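Local coordinates for protein - conserved hypothetical (Bacillus anthracis, PDB 4LES) that is of unknown biochemical function but folds as a compact beta sandwich in which a four-stranded antiparallel sheet packs against a smaller antiparallel one, at residues K68-A73 and V90-K95; F112-A117 and N178-I183; P133-V138 and V195-E200; E116-N121 and G172-Q177. All blocks are in the same frame, centred on the assembly; numbering follows the deposited sequence.

Contact 1: K68-A73 and V90-K95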
loop_
_atom_site.group_PDB
_atom_site.type_symbol
_atom_site.label_atom_id
_atom_site.label_comp_id
_atom_site.label_asym_id
_atom_site.label_seq_id
_atom_site.Cartn_x
_atom_site.Cartn_y
_atom_site.Cartn_z
ATOM N N LYS A 68 11.050 7.516 14.004
ATOM C CA LYS A 68 9.630 7.495 13.794
ATOM C C LYS A 68 9.180 6.770 12.529
ATOM O O LYS A 68 7.989 6.480 12.368
ATOM C CB LYS A 68 9.180 8.961 13.682
ATOM C CG LYS A 68 9.831 9.671 12.492
ATOM C CD LYS A 68 9.493 11.143 12.340
ATOM C CE LYS A 68 10.014 11.618 10.984
ATOM N NZ LYS A 68 10.006 13.094 10.785
ATOM N N GLU A 69 10.112 6.496 11.623
ATOM C CA GLU A 69 9.753 5.919 10.342
ATOM C C GLU A 69 10.941 5.147 9.748
ATOM O O GLU A 69 12.104 5.563 9.887
ATOM C CB GLU A 69 9.299 7.098 9.466
ATOM C CG GLU A 69 8.916 6.826 8.044
ATOM C CD GLU A 69 8.329 8.059 7.355
ATOM O OE1 GLU A 69 8.336 8.114 6.115
ATOM O OE2 GLU A 69 7.889 8.986 8.046
ATOM N N LYS A 70 10.652 4.000 9.156
ATOM C CA LYS A 70 11.664 3.183 8.507
ATOM C C LYS A 70 11.143 2.837 7.130
ATOM O O LYS A 70 10.000 2.338 6.982
ATOM C CB LYS A 70 11.974 1.931 9.320
ATOM C CG LYS A 70 13.099 1.120 8.701
ATOM C CD LYS A 70 13.635 0.051 9.633
ATOM C CE LYS A 70 14.684 -0.772 8.904
ATOM N NZ LYS A 70 14.992 -2.021 9.635
ATOM N N GLU A 71 11.959 3.107 6.116
ATOM C CA GLU A 71 11.526 2.943 4.734
ATOM C C GLU A 71 12.210 1.807 3.969
ATOM O O GLU A 71 13.405 1.601 4.113
ATOM C CB GLU A 71 11.733 4.259 3.998
ATOM C CG GLU A 71 11.194 5.447 4.775
ATOM C CD GLU A 71 11.339 6.752 4.018
ATOM O OE1 GLU A 71 11.452 6.678 2.759
ATOM O OE2 GLU A 71 11.329 7.849 4.673
ATOM N N TYR A 72 11.419 1.096 3.144
ATOM C CA TYR A 72 11.894 -0.025 2.307
ATOM C C TYR A 72 11.517 0.270 0.840
ATOM O O TYR A 72 10.329 0.196 0.458
ATOM C CB TYR A 72 11.257 -1.319 2.755
ATOM C CG TYR A 72 11.520 -1.658 4.176
ATOM C CD1 TYR A 72 10.716 -1.154 5.181
ATOM C CD2 TYR A 72 12.564 -2.478 4.525
ATOM C CE1 TYR A 72 10.949 -1.442 6.503
ATOM C CE2 TYR A 72 12.823 -2.780 5.861
ATOM C CZ TYR A 72 12.015 -2.251 6.845
ATOM O OH TYR A 72 12.248 -2.542 8.185
ATOM N N ALA A 73 12.495 0.683 0.048
ATOM C CA ALA A 73 12.269 1.006 -1.365
ATOM C C ALA A 73 12.041 -0.257 -2.167
ATOM O O ALA A 73 12.680 -1.259 -1.924
ATOM C CB ALA A 73 13.446 1.784 -1.949
ATOM N N VAL A 90 7.570 0.618 0.885
ATOM C CA VAL A 90 6.831 0.146 2.038
ATOM C C VAL A 90 7.394 0.980 3.182
ATOM O O VAL A 90 8.610 1.115 3.289
ATOM C CB VAL A 90 7.059 -1.342 2.304
ATOM C CG1 VAL A 90 6.417 -1.745 3.613
ATOM C CG2 VAL A 90 6.529 -2.180 1.144
ATOM N N VAL A 91 6.528 1.548 4.010
ATOM C CA VAL A 91 6.972 2.401 5.120
ATOM C C VAL A 91 6.396 1.945 6.452
ATOM O O VAL A 91 5.209 1.707 6.563
ATOM C CB VAL A 91 6.512 3.845 4.895
ATOM C CG1 VAL A 91 6.983 4.751 6.033
ATOM C CG2 VAL A 91 7.068 4.346 3.570
ATOM N N GLU A 92 7.261 1.834 7.448
ATOM C CA GLU A 92 6.885 1.451 8.796
ATOM C C GLU A 92 6.855 2.730 9.588
ATOM O O GLU A 92 7.878 3.427 9.681
ATOM C CB GLU A 92 7.940 0.489 9.371
ATOM C CG GLU A 92 7.722 0.089 10.813
ATOM C CD GLU A 92 8.817 -0.830 11.342
ATOM O OE1 GLU A 92 9.877 -0.971 10.697
ATOM O OE2 GLU A 92 8.611 -1.410 12.426
ATOM N N ARG A 93 5.701 3.070 10.143
ATOM C CA ARG A 93 5.584 4.318 10.904
ATOM C C ARG A 93 4.658 4.295 12.103
ATOM O O ARG A 93 3.823 3.425 12.245
ATOM C CB ARG A 93 5.218 5.481 9.973
ATOM C CG ARG A 93 4.036 5.256 9.063
ATOM C CD ARG A 93 4.086 6.202 7.868
ATOM N NE ARG A 93 3.623 7.534 8.194
ATOM C CZ ARG A 93 3.938 8.645 7.534
ATOM N NH1 ARG A 93 3.435 9.797 7.940
ATOM N NH2 ARG A 93 4.767 8.634 6.505
ATOM N N ASP A 94 4.853 5.292 12.956
ATOM C CA ASP A 94 4.104 5.477 14.220
ATOM C C ASP A 94 2.742 6.164 14.084
ATOM O O ASP A 94 1.963 6.162 15.021
ATOM C CB ASP A 94 4.950 6.322 15.180
ATOM C CG ASP A 94 5.296 7.716 14.601
ATOM O OD1 ASP A 94 5.312 7.893 13.352
ATOM O OD2 ASP A 94 5.574 8.638 15.394
ATOM N N LYS A 95 2.463 6.783 12.943
ATOM C CA LYS A 95 1.192 7.472 12.761
ATOM C C LYS A 95 0.934 7.873 11.309
ATOM O O LYS A 95 1.847 7.848 10.462
ATOM C CB LYS A 95 1.143 8.733 13.635
ATOM C CG LYS A 95 2.173 9.774 13.235
ATOM C CD LYS A 95 2.107 11.042 14.072
ATOM C CE LYS A 95 3.146 12.031 13.558
ATOM N NZ LYS A 95 3.127 13.324 14.286
HETATM O O HOH W 1 12.053 -2.875 10.789
#
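E69 and R93 run side by side on one face of the sheet and point the same way, yet their charged ends do not meet in a flat, paired fashion. E69 OE2 sits over a face of the guanidinium, 3.5 Å from R93 NH2, with the two planes 40° apart; the salt bridge therefore rests on charge alone, and no N-H points at the oxygen. R93 spends its NE-H in plane on K95 O, an almost straight bond of 2.9 Å that fixes the turn of the head, while E158 meets NH1 and a bound phosphate, probably from the crystallisation liquor, meets NH2. On its way to the arginine the extended E69 chain, with CG opposite the backbone N (chi1 177°), brushes V91, CG lying 3.5 Å from V91 CG1. The two strands form a beta hairpin at the edge of the four-stranded sheet, and K70 and Y72 pair with E92 and V90 through hydrogen-bonded pairs; E92 N reaches K70 O at 2.8 Å. On the face carrying Y72 and E92, the ring and the carboxylate are inclined by only 27°. Y72 OH stays 3.8 Å from E92 OE1, and water 1 spans the gap, 2.6 Å from the hydroxyl and donating to E92 OE1 at 2.9 Å. The other carboxylate oxygen, E92 OE2, faces the like charge of D189, which may favour protonation of one of the pair.

Contact 2: F112-A117 and N178-I183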
loop_
_atom_site.group_PDB
_atom_site.type_symbol
_atom_site.label_atom_id
_atom_site.label_comp_id
_atom_site.label_asym_id
_atom_site.label_seq_id
_atom_site.Cartn_x
_atom_site.Cartn_y
_atom_site.Cartn_z
ATOM N N PHE A 112 2.019 1.165 11.841
ATOM C CA PHE A 112 1.340 1.210 10.570
ATOM C C PHE A 112 2.358 0.781 9.532
ATOM O O PHE A 112 3.498 1.261 9.552
ATOM C CB PHE A 112 0.871 2.619 10.218
ATOM C CG PHE A 112 -0.306 3.086 11.005
ATOM C CD1 PHE A 112 -1.532 2.448 10.875
ATOM C CD2 PHE A 112 -0.214 4.190 11.829
ATOM C CE1 PHE A 112 -2.631 2.882 11.585
ATOM C CE2 PHE A 112 -1.310 4.626 12.555
ATOM C CZ PHE A 112 -2.519 3.973 12.431
ATOM N N ILE A 113 1.981 -0.147 8.661
ATOM C CA ILE A 113 2.851 -0.525 7.545
ATOM C C ILE A 113 2.114 -0.014 6.337
ATOM O O ILE A 113 0.957 -0.395 6.116
ATOM C CB ILE A 113 3.065 -2.040 7.422
ATOM C CG1 ILE A 113 3.707 -2.583 8.710
ATOM C CG2 ILE A 113 3.966 -2.360 6.228
ATOM C CD1 ILE A 113 5.047 -1.934 9.052
ATOM N N VAL A 114 2.741 0.905 5.608
ATOM C CA VAL A 114 2.129 1.496 4.423
ATOM C C VAL A 114 2.787 0.935 3.175
ATOM O O VAL A 114 3.998 0.962 3.059
ATOM C CB VAL A 114 2.344 3.021 4.382
ATOM C CG1 VAL A 114 1.693 3.632 3.138
ATOM C CG2 VAL A 114 1.800 3.672 5.641
ATOM N N VAL A 115 2.000 0.378 2.270
ATOM C CA VAL A 115 2.511 -0.090 0.971
ATOM C C VAL A 115 2.023 0.935 -0.071
ATOM O O VAL A 115 0.822 1.047 -0.333
ATOM C CB VAL A 115 1.986 -1.504 0.624
ATOM C CG1 VAL A 115 2.457 -1.942 -0.742
ATOM C CG2 VAL A 115 2.410 -2.532 1.672
ATOM N N GLU A 116 2.935 1.701 -0.638
ATOM C CA GLU A 116 2.600 2.669 -1.689
ATOM C C GLU A 116 2.653 1.977 -3.051
ATOM O O GLU A 116 3.678 1.452 -3.454
ATOM C CB GLU A 116 3.585 3.829 -1.692
ATOM C CG GLU A 116 3.439 4.743 -0.494
ATOM C CD GLU A 116 4.363 5.945 -0.571
ATOM O OE1 GLU A 116 5.382 5.883 -1.309
ATOM O OE2 GLU A 116 4.075 6.946 0.122
ATOM N N ALA A 117 1.547 2.010 -3.759
ATOM C CA ALA A 117 1.435 1.352 -5.039
ATOM C C ALA A 117 0.541 2.131 -5.960
ATOM O O ALA A 117 -0.226 2.996 -5.529
ATOM C CB ALA A 117 0.840 -0.036 -4.833
ATOM N N ASN A 178 -2.682 2.989 -2.380
ATOM C CA ASN A 178 -1.960 2.864 -1.124
ATOM C C ASN A 178 -2.696 1.960 -0.144
ATOM O O ASN A 178 -3.888 2.076 -0.012
ATOM C CB ASN A 178 -1.739 4.247 -0.512
ATOM C CG ASN A 178 -0.809 5.102 -1.363
ATOM O OD1 ASN A 178 0.093 4.589 -2.017
ATOM N ND2 ASN A 178 -1.046 6.381 -1.387
ATOM N N LYS A 179 -1.993 1.041 0.502
ATOM C CA LYS A 179 -2.615 0.187 1.522
ATOM C C LYS A 179 -1.955 0.505 2.850
ATOM O O LYS A 179 -0.733 0.746 2.901
ATOM C CB LYS A 179 -2.323 -1.293 1.274
ATOM C CG LYS A 179 -2.447 -1.780 -0.144
ATOM C CD LYS A 179 -3.864 -1.752 -0.622
ATOM C CE LYS A 179 -3.927 -2.579 -1.899
ATOM N NZ LYS A 179 -5.112 -2.263 -2.704
ATOM N N VAL A 180 -2.727 0.463 3.924
ATOM C CA VAL A 180 -2.186 0.695 5.249
ATOM C C VAL A 180 -2.620 -0.418 6.188
ATOM O O VAL A 180 -3.816 -0.680 6.356
ATOM C CB VAL A 180 -2.601 2.074 5.810
ATOM C CG1 VAL A 180 -2.003 2.304 7.187
ATOM C CG2 VAL A 180 -2.169 3.175 4.851
ATOM N N TYR A 181 -1.636 -1.070 6.799
ATOM C CA TYR A 181 -1.888 -2.164 7.728
ATOM C C TYR A 181 -1.428 -1.823 9.135
ATOM O O TYR A 181 -0.542 -0.992 9.335
ATOM C CB TYR A 181 -1.162 -3.423 7.251
ATOM C CG TYR A 181 -1.366 -3.736 5.787
ATOM C CD1 TYR A 181 -0.543 -3.170 4.814
ATOM C CD2 TYR A 181 -2.391 -4.576 5.365
ATOM C CE1 TYR A 181 -0.715 -3.457 3.463
ATOM C CE2 TYR A 181 -2.570 -4.868 4.009
ATOM C CZ TYR A 181 -1.731 -4.294 3.063
ATOM O OH TYR A 181 -1.899 -4.576 1.718
ATOM N N VAL A 182 -2.067 -2.448 10.118
ATOM C CA VAL A 182 -1.682 -2.284 11.506
ATOM C C VAL A 182 -1.042 -3.618 11.881
ATOM O O VAL A 182 -1.710 -4.635 11.914
ATOM C CB VAL A 182 -2.881 -1.932 12.407
ATOM C CG1 VAL A 182 -2.483 -1.967 13.877
ATOM C CG2 VAL A 182 -3.415 -0.553 12.041
ATOM N N ILE A 183 0.260 -3.603 12.148
ATOM C CA ILE A 183 1.004 -4.819 12.413
ATOM C C ILE A 183 1.741 -4.766 13.737
ATOM O O ILE A 183 2.136 -3.691 14.182
ATOM C CB ILE A 183 2.067 -5.026 11.298
ATOM C CG1 ILE A 183 1.411 -5.058 9.924
ATOM C CG2 ILE A 183 2.858 -6.306 11.506
ATOM C CD1 ILE A 183 0.455 -6.220 9.732
#
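Y181 reaches along I113 toward V115 on the neighbouring strand, and its atoms can be followed one by one. Its CB lies 4.5 Å from I113 CB, the two residues being a hydrogen-bonded antiparallel pair between the inner strand 110-121 and the edge strand 174-184 of the four-stranded sheet. With CG set beside the backbone N (chi1 -48°), the ring lies back along the strand. CD1 then comes 3.4 Å from I113 O, which sits at the ring edge near its plane and also accepts from Y181 N at 2.8 Å. One atom further, CE1 rests 3.7 Å from V115 CG2, again at the edge. The hydroxyl leaves the pair of strands altogether and lies close to the backbone of V135 and L137 in the opposing sheet. Beyond Y181, I183 CG1 meets I113 CG1 at 3.6 Å, the two side chains crossing at about a right angle. The reverse face carries F112, whose CD1 lies 3.7 Å from V180 CG1; helix 149-158 covers this side through A151, A152 and Y155. Chemically, backbone bonds carry most of the polar part, with a weak one from A117 N to N178 OD1, and nearly all the side-chain contact is apolar and buried, which is consistent with a hydrophobic core between the layers.

Contact 3: P133-V138 and V195-E200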
loop_
_atom_site.group_PDB
_atom_site.type_symbol
_atom_site.label_atom_id
_atom_site.label_comp_id
_atom_site.label_asym_id
_atom_site.label_seq_id
_atom_site.Cartn_x
_atom_site.Cartn_y
_atom_site.Cartn_z
ATOM N N PRO A 133 -5.293 -5.178 -9.896
ATOM C CA PRO A 133 -4.749 -6.327 -9.206
ATOM C C PRO A 133 -4.563 -6.123 -7.713
ATOM O O PRO A 133 -4.285 -5.025 -7.261
ATOM C CB PRO A 133 -3.384 -6.516 -9.869
ATOM C CG PRO A 133 -3.536 -5.938 -11.231
ATOM C CD PRO A 133 -4.446 -4.761 -11.028
ATOM N N SER A 134 -4.682 -7.209 -6.965
ATOM C CA SER A 134 -4.436 -7.190 -5.542
ATOM C C SER A 134 -2.954 -6.891 -5.238
ATOM O O SER A 134 -2.043 -7.325 -5.963
ATOM C CB SER A 134 -4.753 -8.565 -4.965
ATOM O OG SER A 134 -3.914 -9.548 -5.565
ATOM N N VAL A 135 -2.725 -6.137 -4.176
ATOM C CA VAL A 135 -1.381 -5.849 -3.687
ATOM C C VAL A 135 -1.501 -6.118 -2.201
ATOM O O VAL A 135 -2.203 -5.399 -1.510
ATOM C CB VAL A 135 -0.943 -4.384 -3.943
ATOM C CG1 VAL A 135 0.425 -4.126 -3.330
ATOM C CG2 VAL A 135 -0.919 -4.055 -5.437
ATOM N N ASP A 136 -0.840 -7.165 -1.711
ATOM C CA ASP A 136 -0.929 -7.527 -0.303
ATOM C C ASP A 136 0.404 -7.650 0.405
ATOM O O ASP A 136 1.387 -8.075 -0.170
ATOM C CB ASP A 136 -1.596 -8.867 -0.161
ATOM C CG ASP A 136 -3.016 -8.871 -0.672
ATOM O OD1 ASP A 136 -3.793 -7.945 -0.366
ATOM O OD2 ASP A 136 -3.331 -9.813 -1.380
ATOM N N LEU A 137 0.382 -7.261 1.673
ATOM C CA LEU A 137 1.485 -7.404 2.564
ATOM C C LEU A 137 1.389 -8.820 3.077
ATOM O O LEU A 137 0.331 -9.227 3.574
ATOM C CB LEU A 137 1.374 -6.430 3.718
ATOM C CG LEU A 137 2.458 -6.577 4.768
ATOM C CD1 LEU A 137 3.799 -6.093 4.208
ATOM C CD2 LEU A 137 2.060 -5.793 6.001
ATOM N N VAL A 138 2.486 -9.568 2.978
ATOM C CA VAL A 138 2.491 -10.977 3.390
ATOM C C VAL A 138 3.698 -11.281 4.243
ATOM O O VAL A 138 4.804 -10.781 3.965
ATOM C CB VAL A 138 2.501 -11.906 2.176
ATOM C CG1 VAL A 138 2.383 -13.369 2.599
ATOM C CG2 VAL A 138 1.362 -11.551 1.242
ATOM N N VAL A 195 5.760 -8.300 -0.459
ATOM C CA VAL A 195 4.597 -7.694 -1.107
ATOM C C VAL A 195 4.228 -8.636 -2.259
ATOM O O VAL A 195 5.085 -8.975 -3.085
ATOM C CB VAL A 195 4.840 -6.274 -1.614
ATOM C CG1 VAL A 195 3.633 -5.813 -2.411
ATOM C CG2 VAL A 195 5.079 -5.324 -0.433
ATOM N N VAL A 196 2.975 -9.108 -2.267
ATOM C CA VAL A 196 2.501 -10.010 -3.320
ATOM C C VAL A 196 1.544 -9.263 -4.251
ATOM O O VAL A 196 0.549 -8.657 -3.813
ATOM C CB VAL A 196 1.844 -11.299 -2.759
ATOM C CG1 VAL A 196 1.262 -12.147 -3.878
ATOM C CG2 VAL A 196 2.871 -12.095 -1.965
ATOM N N VAL A 197 1.861 -9.311 -5.539
ATOM C CA VAL A 197 1.082 -8.618 -6.534
ATOM C C VAL A 197 0.341 -9.600 -7.455
ATOM O O VAL A 197 0.945 -10.475 -8.107
ATOM C CB VAL A 197 1.962 -7.653 -7.349
ATOM C CG1 VAL A 197 1.162 -7.004 -8.467
ATOM C CG2 VAL A 197 2.548 -6.569 -6.434
ATOM N N ASN A 198 -0.976 -9.448 -7.448
ATOM C CA ASN A 198 -1.892 -10.219 -8.272
ATOM C C ASN A 198 -1.752 -11.704 -8.032
ATOM O O ASN A 198 -1.993 -12.476 -8.932
ATOM C CB ASN A 198 -1.593 -9.932 -9.741
ATOM C CG ASN A 198 -2.741 -10.329 -10.636
ATOM O OD1 ASN A 198 -3.901 -10.148 -10.282
ATOM N ND2 ASN A 198 -2.427 -10.878 -11.787
ATOM N N ASN A 199 -1.339 -12.077 -6.823
ATOM C CA ASN A 199 -1.013 -13.459 -6.463
ATOM C C ASN A 199 -0.093 -14.080 -7.502
ATOM O O ASN A 199 -0.136 -15.264 -7.735
ATOM C CB ASN A 199 -2.295 -14.273 -6.290
ATOM C CG ASN A 199 -3.043 -13.883 -5.037
ATOM O OD1 ASN A 199 -2.513 -14.003 -3.925
ATOM N ND2 ASN A 199 -4.273 -13.412 -5.197
ATOM N N GLU A 200 0.740 -13.254 -8.109
ATOM C CA GLU A 200 1.583 -13.647 -9.230
ATOM C C GLU A 200 3.058 -13.303 -9.021
ATOM O O GLU A 200 3.926 -13.985 -9.550
ATOM C CB GLU A 200 1.056 -12.895 -10.452
ATOM C CG GLU A 200 1.624 -13.303 -11.784
ATOM C CD GLU A 200 0.976 -12.553 -12.933
ATOM O OE1 GLU A 200 1.281 -12.888 -14.081
ATOM O OE2 GLU A 200 0.166 -11.637 -12.714
HETATM O O HOH W 2 -1.718 -10.309 -4.384
HETATM O O HOH W 3 -5.648 -9.710 -8.202
HETATM O O HOH W 4 -1.935 -11.730 -1.976
#
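V135 and V195 meet on the inner face of the three-stranded antiparallel sheet that forms one layer of the beta sandwich, strand 135-139 being an outer member and strand 193-197 its middle one. Their branches are offset: V135 CG1 projects to within 3.7 Å of V195 CG1, and the two chains cross obliquely. This valine ridge turns toward the larger sheet, where V115 and K179 cover V135, and V90 lies against V195. On the other face the bump is V138 CG2, which fits against V196 CG2 at 3.6 Å, a diagonal contact, V138 standing two residues beyond D136, the bridge partner of V196. At the far end the shape is set by a tight turn. N198 and N199 both adopt left-handed backbone angles, close to a type I' beta turn, and E200 N closes it on V197 O at 2.8 Å. The bend brings the N198 side chain over P133, whose CB lies 3.7 Å from N198 OD1. S134 fills the hollow beside the turn: its OG, placed between backbone N and carbonyl carbon (chi1 61°), lies 3.4 Å from N198 CA and hydrogen-bonds with water 2; that water accepts from N199 N. E200 helps fix the rotation of the N198 amide, ND2 giving an in-plane bond of 2.9 Å to E200 OE2. Its other end is engaged through water 3, which accepts from S134 N and donates to N198 OD1 at 2.8 Å.

Contact 4: E116-N121 and G172-Q177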
loop_
_atom_site.group_PDB
_atom_site.type_symbol
_atom_site.label_atom_id
_atom_site.label_comp_id
_atom_site.label_asym_id
_atom_site.label_seq_id
_atom_site.Cartn_x
_atom_site.Cartn_y
_atom_site.Cartn_z
ATOM N N GLU A 116 2.935 1.701 -0.638
ATOM C CA GLU A 116 2.600 2.669 -1.689
ATOM C C GLU A 116 2.653 1.977 -3.051
ATOM O O GLU A 116 3.678 1.452 -3.454
ATOM C CB GLU A 116 3.585 3.829 -1.692
ATOM C CG GLU A 116 3.439 4.743 -0.494
ATOM C CD GLU A 116 4.363 5.945 -0.571
ATOM O OE1 GLU A 116 5.382 5.883 -1.309
ATOM O OE2 GLU A 116 4.075 6.946 0.122
ATOM N N ALA A 117 1.547 2.010 -3.759
ATOM C CA ALA A 117 1.435 1.352 -5.039
ATOM C C ALA A 117 0.541 2.131 -5.960
ATOM O O ALA A 117 -0.226 2.996 -5.529
ATOM C CB ALA A 117 0.840 -0.036 -4.833
ATOM N N GLU A 118 0.628 1.824 -7.241
ATOM C CA GLU A 118 -0.261 2.447 -8.217
ATOM C C GLU A 118 -0.484 1.521 -9.422
ATOM O O GLU A 118 0.335 0.648 -9.686
ATOM C CB GLU A 118 0.274 3.814 -8.619
ATOM C CG GLU A 118 1.654 3.815 -9.235
ATOM C CD GLU A 118 2.151 5.237 -9.484
ATOM O OE1 GLU A 118 1.869 6.115 -8.640
ATOM O OE2 GLU A 118 2.823 5.466 -10.509
ATOM N N GLY A 119 -1.610 1.680 -10.103
ATOM C CA GLY A 119 -1.932 0.847 -11.252
ATOM C C GLY A 119 -2.216 1.702 -12.463
ATOM O O GLY A 119 -2.862 2.729 -12.347
ATOM N N LYS A 120 -1.747 1.258 -13.619
ATOM C CA LYS A 120 -1.929 1.953 -14.875
ATOM C C LYS A 120 -2.676 1.030 -15.829
ATOM O O LYS A 120 -2.289 -0.105 -16.025
ATOM C CB LYS A 120 -0.556 2.302 -15.455
ATOM C CG LYS A 120 -0.525 3.134 -16.734
ATOM C CD LYS A 120 0.941 3.408 -17.097
ATOM C CE LYS A 120 1.165 4.680 -17.899
ATOM N NZ LYS A 120 0.797 4.564 -19.329
ATOM N N ASN A 121 -3.753 1.521 -16.413
ATOM C CA ASN A 121 -4.526 0.759 -17.365
ATOM C C ASN A 121 -3.685 0.740 -18.617
ATOM O O ASN A 121 -3.449 1.787 -19.201
ATOM C CB ASN A 121 -5.876 1.446 -17.619
ATOM C CG ASN A 121 -6.699 0.774 -18.726
ATOM O OD1 ASN A 121 -6.305 -0.259 -19.308
ATOM N ND2 ASN A 121 -7.850 1.372 -19.032
ATOM N N GLY A 172 -4.445 4.214 -20.305
ATOM C CA GLY A 172 -3.208 4.935 -19.963
ATOM C C GLY A 172 -3.267 5.699 -18.646
ATOM O O GLY A 172 -2.266 6.273 -18.219
ATOM N N GLU A 173 -4.427 5.692 -17.989
ATOM C CA GLU A 173 -4.604 6.415 -16.731
ATOM C C GLU A 173 -4.002 5.635 -15.546
ATOM O O GLU A 173 -4.021 4.410 -15.515
ATOM C CB GLU A 173 -6.089 6.712 -16.490
ATOM C CG GLU A 173 -6.323 7.680 -15.342
ATOM C CD GLU A 173 -7.793 7.853 -14.965
ATOM O OE1 GLU A 173 -8.688 7.677 -15.833
ATOM O OE2 GLU A 173 -8.035 8.177 -13.772
ATOM N N VAL A 174 -3.454 6.370 -14.583
ATOM C CA VAL A 174 -2.831 5.775 -13.407
ATOM C C VAL A 174 -3.665 6.081 -12.164
ATOM O O VAL A 174 -4.150 7.183 -11.995
ATOM C CB VAL A 174 -1.414 6.316 -13.200
ATOM C CG1 VAL A 174 -0.750 5.606 -12.038
ATOM C CG2 VAL A 174 -0.567 6.139 -14.452
ATOM N N LYS A 175 -3.811 5.104 -11.288
ATOM C CA LYS A 175 -4.578 5.262 -10.061
ATOM C C LYS A 175 -3.787 4.792 -8.843
ATOM O O LYS A 175 -3.314 3.653 -8.800
ATOM C CB LYS A 175 -5.889 4.494 -10.220
ATOM C CG LYS A 175 -6.566 4.012 -8.947
ATOM C CD LYS A 175 -7.005 5.117 -7.980
ATOM C CE LYS A 175 -7.732 4.492 -6.783
ATOM N NZ LYS A 175 -7.604 5.249 -5.505
ATOM N N ARG A 176 -3.632 5.675 -7.861
ATOM C CA ARG A 176 -2.920 5.337 -6.631
ATOM C C ARG A 176 -3.688 4.273 -5.884
ATOM O O ARG A 176 -4.894 4.264 -5.898
ATOM C CB ARG A 176 -2.742 6.541 -5.712
ATOM C CG ARG A 176 -1.774 7.623 -6.182
ATOM C CD ARG A 176 -0.384 7.104 -6.579
ATOM N NE ARG A 176 0.280 6.219 -5.590
ATOM C CZ ARG A 176 1.197 6.578 -4.685
ATOM N NH1 ARG A 176 1.626 7.832 -4.575
ATOM N NH2 ARG A 176 1.692 5.663 -3.869
ATOM N N GLN A 177 -2.972 3.348 -5.267
ATOM C CA GLN A 177 -3.593 2.271 -4.484
ATOM C C GLN A 177 -2.736 1.983 -3.254
ATOM O O GLN A 177 -2.134 0.907 -3.098
ATOM C CB GLN A 177 -3.969 0.994 -5.316
ATOM C CG GLN A 177 -2.974 0.452 -6.356
ATOM C CD GLN A 177 -3.392 -0.903 -7.006
ATOM O OE1 GLN A 177 -3.104 -1.171 -8.183
ATOM N NE2 GLN A 177 -4.070 -1.750 -6.236
#
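R176 is bent at chi2 (-52°) and again at chi3 (-50°), and the double fold brings its head back toward A117 and E118 on the adjacent strand, with A117 O at the guanidinium edge. E118 turns to meet it with CG held between its own backbone N and carbonyl carbon (chi1 59°). The setting is an antiparallel strand pair at the edge of the four-stranded sheet, where strand 174-184 is interrupted shortly after R176. A117 O serves two donors that arrive from opposite faces of its carbonyl plane: Q177 N at 2.8 Å and R176 NE at 3.3 Å, the latter nearly straight and with the oxygen in the guanidinium plane. That shared acceptor ties both the main chain and the arginine head to one point. E118 OE1 also lies 3.4 Å from R176 NE, but well out of the guanidinium plane, so this salt bridge is one of charge only; K88 is the stronger partner of the carboxylate. The NH2 edge of the head meets E116 CB at 3.4 Å. Next along the same face, V174 wedges between two long chains, CG1 against E118 CD and CG2 3.8 Å from K120 CG. Behind, on the face of G119 and K175, the extended Q177 chain lays OE1 3.9 Å from G119 CA, where no side chain intervenes; this oxygen is buried and has no partner in the model, whereas NE2 bonds weakly to P133 O. At the end of the pair, where the chain bends away, G172 N donates to N121 O at 2.8 Å.

Contacts 1, 2 and 4 lie in one sheet, and contact 3 belongs to the layer facing it. Contacts 1 and 2, with centres 9 Å apart, are joined by neighbouring strands: V91 O and V114 N are 2.8 Å apart, a probable hydrogen bond. Contacts 2 and 4 follow each other along the same two strands, sharing E116 and A117, with centres about 16 Å apart. Contact 3 closes the sandwich: Y181 OH of contact 2 lies 3.3 Å from V135 O, and V90 CG2 of contact 1 lies 3.8 Å from V195 CG2. No active site is known; bound phosphate, probably from the crystallisation liquor, lies about 3 Å from the E69 side chain, and phosphate is also about 5 Å from that of E116.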